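Local coordinates for protein-S-isoprenylcysteine O-methyltransferase (Tribolium castaneum, PDB 5V7P) that catalyses the methylation of isoprenylated C-terminal cysteine residues of proteins, transferring the methyl group from S-adenosyl-L-methionine within the endoplasmic reticulum membrane, at residues I89-Y95 against S138-F143; K153-S159 against I224-N228; T175-A180 against V199-Y204. All coordinates share one frame; numbering follows the deposited sequence.

Contact 1 (I89-Y95 against S138-F143). With D10 (decane), chain J; MPG ([(Z)-octadec-9-enyl] (2R)-2,3-bis(oxidanyl)propanoate), chain S; MPG ([(Z)-octadec-9-enyl] (2R)-2,3-bis(oxidanyl)propanoate), chain B; D10 (decane), chain I.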
# COMPACT_ATOMS: atom_id res chain seq x y z
N ILE A 89 20.12 -6.14 19.59
CA ILE A 89 18.91 -6.54 18.87
C ILE A 89 17.70 -5.67 19.19
O ILE A 89 16.78 -5.61 18.36
CB ILE A 89 18.58 -8.02 19.17
CG1 ILE A 89 19.84 -8.89 19.07
CG2 ILE A 89 17.49 -8.53 18.23
CD1 ILE A 89 20.50 -8.89 17.70
N GLN A 90 17.67 -4.98 20.33
CA GLN A 90 16.45 -4.30 20.77
C GLN A 90 15.86 -3.41 19.67
O GLN A 90 14.64 -3.22 19.62
CB GLN A 90 16.74 -3.46 22.01
CG GLN A 90 17.03 -4.30 23.25
CD GLN A 90 17.43 -3.46 24.44
OE1 GLN A 90 18.21 -2.51 24.32
NE2 GLN A 90 16.89 -3.79 25.60
N ILE A 91 16.71 -2.86 18.80
CA ILE A 91 16.23 -2.00 17.73
C ILE A 91 15.16 -2.71 16.90
O ILE A 91 14.13 -2.12 16.55
CB ILE A 91 17.41 -1.55 16.85
CG1 ILE A 91 18.43 -0.75 17.68
CG2 ILE A 91 16.93 -0.73 15.68
CD1 ILE A 91 17.85 0.43 18.43
N PHE A 92 15.39 -3.98 16.57
CA PHE A 92 14.48 -4.68 15.69
C PHE A 92 13.09 -4.81 16.30
O PHE A 92 12.09 -4.84 15.57
CB PHE A 92 15.05 -6.06 15.35
CG PHE A 92 14.47 -6.67 14.11
CD1 PHE A 92 14.95 -6.31 12.86
CD2 PHE A 92 13.44 -7.59 14.18
CE1 PHE A 92 14.43 -6.86 11.71
CE2 PHE A 92 12.90 -8.15 13.04
CZ PHE A 92 13.40 -7.78 11.80
N GLY A 93 13.00 -4.87 17.63
CA GLY A 93 11.70 -4.97 18.27
C GLY A 93 10.83 -3.75 18.01
O GLY A 93 9.65 -3.88 17.70
N GLY A 94 11.41 -2.55 18.14
CA GLY A 94 10.65 -1.35 17.87
C GLY A 94 10.21 -1.25 16.42
O GLY A 94 9.13 -0.75 16.11
N TYR A 95 11.06 -1.73 15.51
CA TYR A 95 10.69 -1.76 14.09
C TYR A 95 9.49 -2.66 13.85
O TYR A 95 8.55 -2.29 13.14
CB TYR A 95 11.90 -2.21 13.26
CG TYR A 95 11.54 -2.79 11.91
CD1 TYR A 95 11.34 -1.96 10.82
CD2 TYR A 95 11.41 -4.16 11.73
CE1 TYR A 95 11.01 -2.48 9.58
CE2 TYR A 95 11.08 -4.69 10.50
CZ TYR A 95 10.88 -3.85 9.43
OH TYR A 95 10.56 -4.36 8.19
N SER A 138 15.91 -5.76 4.17
CA SER A 138 16.20 -4.91 5.32
C SER A 138 16.35 -5.74 6.59
O SER A 138 17.05 -5.32 7.52
CB SER A 138 15.11 -3.86 5.50
OG SER A 138 13.95 -4.40 6.12
N TRP A 139 15.72 -6.91 6.65
CA TRP A 139 15.92 -7.80 7.78
C TRP A 139 17.31 -8.43 7.73
O TRP A 139 17.98 -8.54 8.77
CB TRP A 139 14.85 -8.90 7.80
CG TRP A 139 13.45 -8.40 7.81
CD1 TRP A 139 13.02 -7.13 8.09
CD2 TRP A 139 12.27 -9.16 7.53
NE1 TRP A 139 11.66 -7.06 8.00
CE2 TRP A 139 11.17 -8.30 7.66
CE3 TRP A 139 12.04 -10.50 7.18
CZ2 TRP A 139 9.86 -8.72 7.45
CZ3 TRP A 139 10.74 -10.92 6.98
CH2 TRP A 139 9.67 -10.03 7.11
N VAL A 140 17.75 -8.86 6.55
CA VAL A 140 19.05 -9.52 6.45
C VAL A 140 20.17 -8.52 6.69
O VAL A 140 21.17 -8.83 7.34
CB VAL A 140 19.19 -10.24 5.10
CG1 VAL A 140 18.00 -11.16 4.85
CG2 VAL A 140 19.36 -9.25 3.96
N GLU A 141 20.02 -7.30 6.17
CA GLU A 141 21.02 -6.27 6.42
C GLU A 141 21.19 -6.05 7.92
O GLU A 141 22.31 -6.03 8.44
CB GLU A 141 20.66 -4.96 5.73
CG GLU A 141 21.68 -3.86 5.99
CD GLU A 141 21.32 -2.52 5.39
OE1 GLU A 141 20.32 -2.44 4.65
OE2 GLU A 141 22.03 -1.53 5.68
N PHE A 142 20.07 -5.86 8.63
CA PHE A 142 20.15 -5.62 10.06
C PHE A 142 20.92 -6.73 10.77
O PHE A 142 21.89 -6.46 11.48
CB PHE A 142 18.74 -5.50 10.65
CG PHE A 142 18.73 -5.29 12.14
CD1 PHE A 142 18.81 -4.01 12.68
CD2 PHE A 142 18.65 -6.37 13.01
CE1 PHE A 142 18.81 -3.82 14.05
CE2 PHE A 142 18.64 -6.18 14.38
CZ PHE A 142 18.72 -4.90 14.90
N PHE A 143 20.53 -7.98 10.55
CA PHE A 143 21.11 -9.08 11.31
C PHE A 143 22.52 -9.43 10.85
O PHE A 143 23.34 -9.86 11.67
CB PHE A 143 20.20 -10.31 11.23
CG PHE A 143 18.95 -10.18 12.04
CD1 PHE A 143 19.00 -10.28 13.42
CD2 PHE A 143 17.73 -9.93 11.44
CE1 PHE A 143 17.86 -10.15 14.18
CE2 PHE A 143 16.58 -9.79 12.19
CZ PHE A 143 16.65 -9.90 13.57
C1 D10 J . 11.69 -11.26 11.44
C2 D10 J . 10.21 -11.13 11.05
C3 D10 J . 9.79 -9.66 11.09
C4 D10 J . 8.33 -9.56 10.66
C5 D10 J . 7.88 -8.10 10.65
C6 D10 J . 6.45 -8.02 10.11
C7 D10 J . 5.95 -6.58 10.16
C8 D10 J . 4.71 -6.44 9.29
C9 D10 J . 3.56 -7.24 9.90
C2 MPG S . 12.50 0.80 26.15
C3 MPG S . 11.49 0.32 25.11
C4 MPG S . 10.07 0.71 25.53
C5 MPG S . 9.78 2.14 25.08
C6 MPG S . 9.44 2.16 23.59
C7 MPG S . 9.11 3.58 23.13
C8 MPG S . 10.29 4.54 23.31
C9 MPG S . 11.50 4.01 22.54
C10 MPG S . 12.70 4.55 22.66
C11 MPG S . 12.98 5.74 23.58
C12 MPG S . 13.59 5.24 24.88
C13 MPG S . 13.45 6.31 25.96
C14 MPG S . 14.06 7.63 25.47
O1 MPG S . 14.07 0.76 24.34
C1 MPG S . 13.91 0.44 25.70
CXD MPG S . 15.41 0.27 22.25
O2 MPG S . 16.66 -0.27 21.92
C21 MPG S . 15.30 1.68 21.68
O3 MPG S . 16.57 2.25 21.55
O4 MPG S . 16.16 -0.03 24.47
CX3 MPG S . 15.26 0.32 23.77
C2 MPG B . 10.14 -1.07 0.85
C3 MPG B . 10.21 0.44 0.94
C4 MPG B . 9.00 1.09 0.27
C5 MPG B . 8.97 2.56 0.62
C6 MPG B . 7.87 3.24 -0.18
C7 MPG B . 6.47 2.74 0.20
C8 MPG B . 5.66 2.70 -1.08
C9 MPG B . 4.18 2.61 -0.72
C10 MPG B . 3.43 1.56 -0.97
C11 MPG B . 3.95 0.29 -1.65
C12 MPG B . 3.17 -0.91 -1.15
C13 MPG B . 1.74 -0.86 -1.66
C14 MPG B . 0.88 -1.73 -0.76
C15 MPG B . -0.51 -1.92 -1.37
C16 MPG B . -0.86 -3.41 -1.42
O1 MPG B . 9.31 -1.83 2.94
C1 MPG B . 8.95 -1.64 1.62
CXD MPG B . 8.70 -1.39 5.34
O2 MPG B . 9.10 -0.33 6.16
C21 MPG B . 9.64 -2.58 5.57
O3 MPG B . 10.74 -2.18 6.34
O4 MPG B . 8.32 0.10 3.56
CX3 MPG B . 8.75 -0.95 3.88
C3 D10 I . 12.32 -14.69 6.77
C4 D10 I . 13.82 -14.46 6.61
C5 D10 I . 14.35 -13.60 7.76
C6 D10 I . 15.85 -13.38 7.60
C7 D10 I . 16.38 -12.54 8.75
C8 D10 I . 17.90 -12.50 8.70

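Contact 2 (K153-S159 against I224-N228). With MPG ([(Z)-octadec-9-enyl] (2R)-2,3-bis(oxidanyl)propanoate), chain S; D10 (decane), chain N.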
# COMPACT_ATOMS: atom_id res chain seq x y z
N LYS A 153 24.12 -1.02 15.75
CA LYS A 153 22.73 -1.09 16.20
C LYS A 153 22.56 -0.69 17.66
O LYS A 153 21.42 -0.64 18.14
CB LYS A 153 22.18 -2.50 15.99
CG LYS A 153 22.47 -3.09 14.61
CD LYS A 153 21.94 -2.20 13.49
CE LYS A 153 22.14 -2.86 12.13
NZ LYS A 153 21.69 -2.00 11.01
N GLU A 154 23.65 -0.40 18.36
CA GLU A 154 23.59 0.07 19.74
C GLU A 154 23.55 1.59 19.84
O GLU A 154 23.64 2.13 20.94
CB GLU A 154 24.79 -0.47 20.53
CG GLU A 154 24.69 -1.96 20.85
CD GLU A 154 26.00 -2.52 21.38
OE1 GLU A 154 26.60 -3.37 20.68
OE2 GLU A 154 26.42 -2.12 22.48
N ILE A 155 23.41 2.28 18.71
CA ILE A 155 23.30 3.75 18.71
C ILE A 155 21.81 4.06 18.81
O ILE A 155 21.14 4.40 17.83
CB ILE A 155 23.96 4.38 17.48
CG1 ILE A 155 25.40 3.86 17.31
CG2 ILE A 155 23.95 5.90 17.60
CD1 ILE A 155 26.05 4.24 16.00
N HIS A 156 21.28 3.95 20.03
CA HIS A 156 19.84 3.99 20.22
C HIS A 156 19.26 5.37 19.92
O HIS A 156 18.11 5.47 19.46
CB HIS A 156 19.50 3.57 21.65
CG HIS A 156 19.66 2.10 21.89
ND1 HIS A 156 20.17 1.24 20.95
CD2 HIS A 156 19.36 1.34 22.98
CE1 HIS A 156 20.19 0.01 21.44
NE2 HIS A 156 19.71 0.05 22.67
N TRP A 157 20.01 6.45 20.16
CA TRP A 157 19.48 7.78 19.89
C TRP A 157 19.19 7.97 18.41
O TRP A 157 18.23 8.65 18.05
CB TRP A 157 20.43 8.86 20.40
CG TRP A 157 21.79 8.85 19.77
CD1 TRP A 157 22.90 8.20 20.23
CD2 TRP A 157 22.19 9.52 18.57
NE1 TRP A 157 23.96 8.42 19.39
CE2 TRP A 157 23.56 9.23 18.36
CE3 TRP A 157 21.53 10.34 17.65
CZ2 TRP A 157 24.27 9.73 17.27
CZ3 TRP A 157 22.24 10.83 16.57
CH2 TRP A 157 23.59 10.52 16.39
N LEU A 158 20.01 7.38 17.54
CA LEU A 158 19.73 7.44 16.10
C LEU A 158 18.43 6.71 15.78
O LEU A 158 17.57 7.23 15.06
CB LEU A 158 20.89 6.84 15.31
CG LEU A 158 21.62 7.74 14.30
CD1 LEU A 158 22.65 6.92 13.53
CD2 LEU A 158 20.66 8.41 13.33
N SER A 159 18.28 5.49 16.30
CA SER A 159 17.08 4.71 16.03
C SER A 159 15.83 5.42 16.55
O SER A 159 14.78 5.39 15.91
CB SER A 159 17.21 3.32 16.65
OG SER A 159 16.00 2.59 16.55
N ILE A 224 15.60 4.10 9.39
CA ILE A 224 16.37 4.83 10.39
C ILE A 224 16.27 4.12 11.74
O ILE A 224 17.25 4.04 12.49
CB ILE A 224 15.91 6.29 10.48
CG1 ILE A 224 16.09 6.97 9.11
CG2 ILE A 224 16.68 7.03 11.57
CD1 ILE A 224 15.68 8.43 9.07
N ILE A 225 15.09 3.60 12.06
CA ILE A 225 14.95 2.78 13.27
C ILE A 225 16.00 1.68 13.25
O ILE A 225 16.77 1.51 14.21
CB ILE A 225 13.53 2.20 13.37
CG1 ILE A 225 12.50 3.33 13.45
CG2 ILE A 225 13.41 1.27 14.58
CD1 ILE A 225 11.05 2.87 13.44
N LEU A 226 16.06 0.93 12.15
CA LEU A 226 16.98 -0.20 12.01
C LEU A 226 18.43 0.23 11.87
O LEU A 226 19.32 -0.63 11.96
CB LEU A 226 16.56 -1.03 10.79
CG LEU A 226 15.85 -2.38 10.97
CD1 LEU A 226 15.09 -2.50 12.28
CD2 LEU A 226 14.90 -2.60 9.80
N ILE A 227 18.70 1.51 11.65
CA ILE A 227 20.06 1.98 11.38
C ILE A 227 20.66 1.11 10.28
O ILE A 227 21.72 0.51 10.45
CB ILE A 227 20.93 1.98 12.65
CG1 ILE A 227 20.18 2.66 13.81
CG2 ILE A 227 22.26 2.68 12.39
CD1 ILE A 227 20.97 2.81 15.09
N ASN A 228 19.96 1.03 9.14
CA ASN A 228 20.43 0.28 7.98
C ASN A 228 21.00 1.27 6.97
O ASN A 228 20.23 1.91 6.24
CB ASN A 228 19.28 -0.52 7.36
CG ASN A 228 19.01 -1.83 8.10
OD1 ASN A 228 19.88 -2.35 8.80
ND2 ASN A 228 17.81 -2.36 7.93
C2 MPG S . 12.50 0.80 26.15
C3 MPG S . 11.49 0.32 25.11
C4 MPG S . 10.07 0.71 25.53
C5 MPG S . 9.78 2.14 25.08
C6 MPG S . 9.44 2.16 23.59
C7 MPG S . 9.11 3.58 23.13
C8 MPG S . 10.29 4.54 23.31
C9 MPG S . 11.50 4.01 22.54
C10 MPG S . 12.70 4.55 22.66
C11 MPG S . 12.98 5.74 23.58
C12 MPG S . 13.59 5.24 24.88
C13 MPG S . 13.45 6.31 25.96
C14 MPG S . 14.06 7.63 25.47
O1 MPG S . 14.07 0.76 24.34
C1 MPG S . 13.91 0.44 25.70
CXD MPG S . 15.41 0.27 22.25
O2 MPG S . 16.66 -0.27 21.92
C21 MPG S . 15.30 1.68 21.68
O3 MPG S . 16.57 2.25 21.55
O4 MPG S . 16.16 -0.03 24.47
CX3 MPG S . 15.26 0.32 23.77
C3 D10 N . 21.28 11.94 22.22
C4 D10 N . 22.32 12.43 21.22
C5 D10 N . 23.64 11.70 21.47
C6 D10 N . 24.68 12.16 20.44
C7 D10 N . 26.00 11.45 20.69

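Contact 3 (T175-A180 against V199-Y204). With SAH (S-adenosyl-L-homocysteine), chain C; MPG ([(Z)-octadec-9-enyl] (2R)-2,3-bis(oxidanyl)propanoate), chain D.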
# COMPACT_ATOMS: atom_id res chain seq x y z
N THR A 175 -4.39 11.41 9.97
CA THR A 175 -5.16 12.65 9.95
C THR A 175 -5.67 12.94 8.54
O THR A 175 -6.83 13.33 8.37
CB THR A 175 -4.31 13.81 10.46
OG1 THR A 175 -3.09 13.89 9.71
CG2 THR A 175 -4.00 13.63 11.94
N ALA A 176 -4.82 12.76 7.53
CA ALA A 176 -5.25 12.97 6.16
C ALA A 176 -6.43 12.08 5.80
O ALA A 176 -7.40 12.53 5.18
CB ALA A 176 -4.08 12.73 5.20
N ILE A 177 -6.37 10.80 6.18
CA ILE A 177 -7.46 9.88 5.88
C ILE A 177 -8.75 10.35 6.54
O ILE A 177 -9.83 10.31 5.94
CB ILE A 177 -7.09 8.44 6.30
CG1 ILE A 177 -5.85 7.97 5.54
CG2 ILE A 177 -8.26 7.49 6.05
CD1 ILE A 177 -5.29 6.64 6.01
N LEU A 178 -8.66 10.79 7.80
CA LEU A 178 -9.84 11.30 8.49
C LEU A 178 -10.34 12.59 7.85
O LEU A 178 -11.55 12.79 7.71
CB LEU A 178 -9.51 11.54 9.97
CG LEU A 178 -9.51 10.30 10.86
CD1 LEU A 178 -8.32 10.31 11.82
CD2 LEU A 178 -10.81 10.22 11.64
N THR A 179 -9.42 13.47 7.45
CA THR A 179 -9.82 14.74 6.85
C THR A 179 -10.47 14.53 5.49
O THR A 179 -11.42 15.22 5.13
CB THR A 179 -8.61 15.67 6.73
OG1 THR A 179 -7.98 15.80 8.01
CG2 THR A 179 -9.03 17.04 6.23
N ALA A 180 -9.95 13.58 4.71
CA ALA A 180 -10.51 13.29 3.39
C ALA A 180 -11.83 12.54 3.46
O ALA A 180 -12.60 12.58 2.50
CB ALA A 180 -9.51 12.49 2.56
N VAL A 199 -10.98 18.37 -1.39
CA VAL A 199 -10.61 18.64 -0.01
C VAL A 199 -9.38 19.54 -0.04
O VAL A 199 -8.35 19.19 -0.63
CB VAL A 199 -10.31 17.34 0.76
CG1 VAL A 199 -9.94 17.64 2.21
CG2 VAL A 199 -11.50 16.39 0.69
N THR A 200 -9.50 20.71 0.59
CA THR A 200 -8.41 21.69 0.63
C THR A 200 -8.15 22.22 2.03
O THR A 200 -7.34 23.14 2.19
CB THR A 200 -8.71 22.86 -0.32
OG1 THR A 200 -9.92 23.51 0.09
CG2 THR A 200 -8.85 22.37 -1.75
N HIS A 201 -8.82 21.68 3.05
CA HIS A 201 -8.68 22.15 4.41
C HIS A 201 -7.88 21.14 5.23
O HIS A 201 -7.60 20.03 4.80
CB HIS A 201 -10.05 22.39 5.05
CG HIS A 201 -10.85 21.14 5.24
ND1 HIS A 201 -11.55 20.54 4.22
CD2 HIS A 201 -11.08 20.38 6.34
CE1 HIS A 201 -12.17 19.46 4.68
NE2 HIS A 201 -11.90 19.35 5.96
N GLY A 202 -7.52 21.56 6.45
CA GLY A 202 -6.71 20.71 7.30
C GLY A 202 -5.33 20.49 6.70
O GLY A 202 -4.75 21.38 6.07
N VAL A 203 -4.80 19.28 6.90
CA VAL A 203 -3.49 18.95 6.35
C VAL A 203 -3.48 19.08 4.83
O VAL A 203 -2.40 19.21 4.23
CB VAL A 203 -3.06 17.54 6.79
CG1 VAL A 203 -2.83 17.51 8.30
CG2 VAL A 203 -4.09 16.49 6.39
N TYR A 204 -4.64 19.06 4.18
CA TYR A 204 -4.69 19.30 2.75
C TYR A 204 -4.46 20.76 2.40
O TYR A 204 -4.28 21.08 1.22
CB TYR A 204 -6.02 18.82 2.17
CG TYR A 204 -6.08 17.32 2.05
CD1 TYR A 204 -6.53 16.53 3.09
CD2 TYR A 204 -5.63 16.69 0.89
CE1 TYR A 204 -6.56 15.15 2.99
CE2 TYR A 204 -5.66 15.31 0.78
CZ TYR A 204 -6.13 14.55 1.82
OH TYR A 204 -6.15 13.18 1.71
N SAH C . -3.22 11.81 -2.60
CA SAH C . -4.00 12.08 -1.40
CB SAH C . -5.12 11.06 -1.25
CG SAH C . -4.68 9.61 -1.36
SD SAH C . -6.10 8.49 -1.43
C SAH C . -3.12 12.08 -0.16
O SAH C . -1.98 11.60 -0.19
OXT SAH C . -3.52 12.54 0.91
C5' SAH C . -6.26 8.55 -3.23
C4' SAH C . -7.60 9.09 -3.71
O4' SAH C . -7.84 10.36 -3.14
C3' SAH C . -7.60 9.27 -5.22
O3' SAH C . -8.64 8.51 -5.81
C2' SAH C . -7.81 10.75 -5.47
O2' SAH C . -8.76 10.97 -6.48
C1' SAH C . -8.26 11.29 -4.11
N9 SAH C . -7.72 12.63 -3.80
C8 SAH C . -6.42 13.05 -3.90
N7 SAH C . -6.34 14.34 -3.50
C5 SAH C . -7.58 14.75 -3.15
C6 SAH C . -8.06 15.96 -2.68
N6 SAH C . -7.24 17.00 -2.50
N1 SAH C . -9.40 16.08 -2.40
C2 SAH C . -10.25 15.02 -2.58
N3 SAH C . -9.76 13.82 -3.05
C4 SAH C . -8.45 13.69 -3.33
C2 MPG D . -9.58 15.30 11.27
C3 MPG D . -8.96 15.87 12.54
C4 MPG D . -7.83 14.95 13.03
C5 MPG D . -6.88 15.76 13.90
C6 MPG D . -6.09 14.82 14.82
C7 MPG D . -4.93 15.59 15.45
C8 MPG D . -3.85 14.62 15.90
C9 MPG D . -3.22 15.14 17.19
C10 MPG D . -2.60 14.34 18.04
C11 MPG D . -2.47 12.84 17.78
C12 MPG D . -1.35 12.25 18.64
C13 MPG D . -1.77 10.89 19.19
C14 MPG D . -0.55 10.17 19.75
O1 MPG D . -11.67 15.59 10.15
C1 MPG D . -11.10 15.25 11.38
CXD MPG D . -13.99 15.98 9.20
O2 MPG D . -14.78 15.16 8.39
C21 MPG D . -13.25 16.99 8.34
O3 MPG D . -14.10 17.49 7.34
O4 MPG D . -13.29 14.04 10.35
CX3 MPG D . -12.97 15.11 9.95
O HOH W 1 -6.39 17.83 8.75

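Contact 1 (I89-Y95 against S138-F143)
An aromatic cluster, with Phe92 and Tyr95 on one transmembrane helix and Trp139, Phe142 and Phe143 on another, joins two helices whose short segments run nearly antiparallel, axes 11.5 Å apart at 159°. Phe92 is the hub. With CG swung anti to its backbone N (chi1 -159°), its ring reaches between the three opposing rings. Phe143 brings its edge over one face of it, CE2 lying 3.7 Å from Phe92 CE1. The edge of Phe92 is in turn directed at the face of the Trp139 five-membered ring, offset, with Phe92 CZ 3.8 Å from Trp139 CD1, while Phe142 leans against it obliquely, with Phe92 CD1 over the Phe142 face. Ile91 CB closes on Phe142 CE1 at 3.9 Å. The polar element is a bond from Trp139 NE1 to Tyr95 OH, 2.9 Å and 160° at the hydrogen, lying in the indole plane. The same hydroxyl shares a hydrogen bond with O3 of a bound MPG lipid at 2.9 Å. A leucine in place of Trp139 would probably leave Tyr95 OH without this donor and open a gap beside Phe92 and the neighbouring decane. The indole thus packs against hydrocarbon while its buried N-H helps tie a tyrosine to a lipid headgroup.

Contact 2 (K153-S159 against I224-N228)
Lys153 NZ is gripped by three oxygens of the turn that follows helix 210-225: Ile227 O at 2.6 Å, Leu226 O at 2.9 Å and Asn228 OD1 at 2.9 Å. The approaches differ. The ammonium sits well above the carbonyl plane of Ile227, 59° out of it, but is only moderately tilted from the planes of Leu226 O and the Asn228 amide. A bend at chi2 (-56°), followed by an extended run to NZ, brings the lysine tip to these oxygens, and it crosses the Asn228 side chain at about a right angle. Glu145 of helix 129-148 adds a salt bridge to the same nitrogen, and Asn228 ND2 is held by Gln223, which helps fix the amide with OD1 facing the lysine.

The turn itself is a Schellman motif. Ile227 leaves the helix with positive phi (49°), and its N bonds back to Ile224 O. That twist turns the Ile227 side chain onto segment 153-159, where CD1 lies against the start of helix 156-180, 3.2 Å from Ile155 O and 4.0 Å from Leu158 CB, with Ser159 CB close by. Ile155 is the N-cap residue and the centre of an inverse gamma turn. Nearby, Ile224 CG2 rests on Leu158 O.

The carbonyls of Leu226 and Ile227, at and just past the helix end, are thus met by a buried ammonium group, whose charge is probably balanced by Glu145. With four oxygens round an ammonium that has three N-H bonds, at least one hydrogen is probably shared, and the lysine tip is likely to be held firmly, joining the end of one transmembrane helix to the approach of another on what is inferred to be the lumenal side.

Contact 3 (T175-A180 against V199-Y204)
Thr179 supplies the main bump here: its CG2 methyl drops into a hollow walled by His201, Gly202, Tyr204 and Val199. It lies 3.6 Å from His201 O and 4.0 Å from Tyr204 CD1, meeting that ring at its edge. The floor is Gly202, CA 4.5 Å from the methyl; any side chain there would probably crowd it. Thr179 OG1 lies beside the backbone N (chi1 -54°) and bonds back to Thr175 O, which leaves CG2 to face the loop; a water links the hydroxyl to Val203 N. Small residues before and after it, Ala176 and Ala180, make the hollows. Val203 CG2 settles on Ala176 CA at 3.7 Å, and the Tyr204 ring turns its edge to Ala176 O, with Ala180 CB 3.5 Å from Tyr204 OH. That hydroxyl makes a weak bond to OXT of S-adenosylhomocysteine, whose adenine Val199 reads by backbone: Val199 N donates to N1 at 3.0 Å and Val199 O accepts from N6 at 3.1 Å. The loop binding S-adenosylhomocysteine thus packs on the C-terminal, probably cytoplasmic, end of helix 156-180. Pro210, heading helix 210-225, touches Ala176, Val203 and Tyr204, while Ile177 points away from the loop and packs on helix 90-113.

How the contacts relate
Contacts 1 and 2 are neighbours, their centres about 9 Å apart, and they touch: Asn228 ND2 makes a weak hydrogen bond to Ser138 O. Gln90 and Ile91 of contact 1 and His156 of contact 2 border one MPG, a different one from that bonded to Tyr95. Contact 3 lies about 33 and 32 Å from them, centre to centre. Along the chain contact 1 closes before contact 2 opens, and contact 3 falls between the two segments of contact 2. Helix 156-180 connects the sites, with contact 2 at its probably lumenal start and contact 3 at its probably cytoplasmic end; helix 210-225 returns to contact 2. Membrane-spanning helices thus join this helix packing to the S-adenosylhomocysteine pocket.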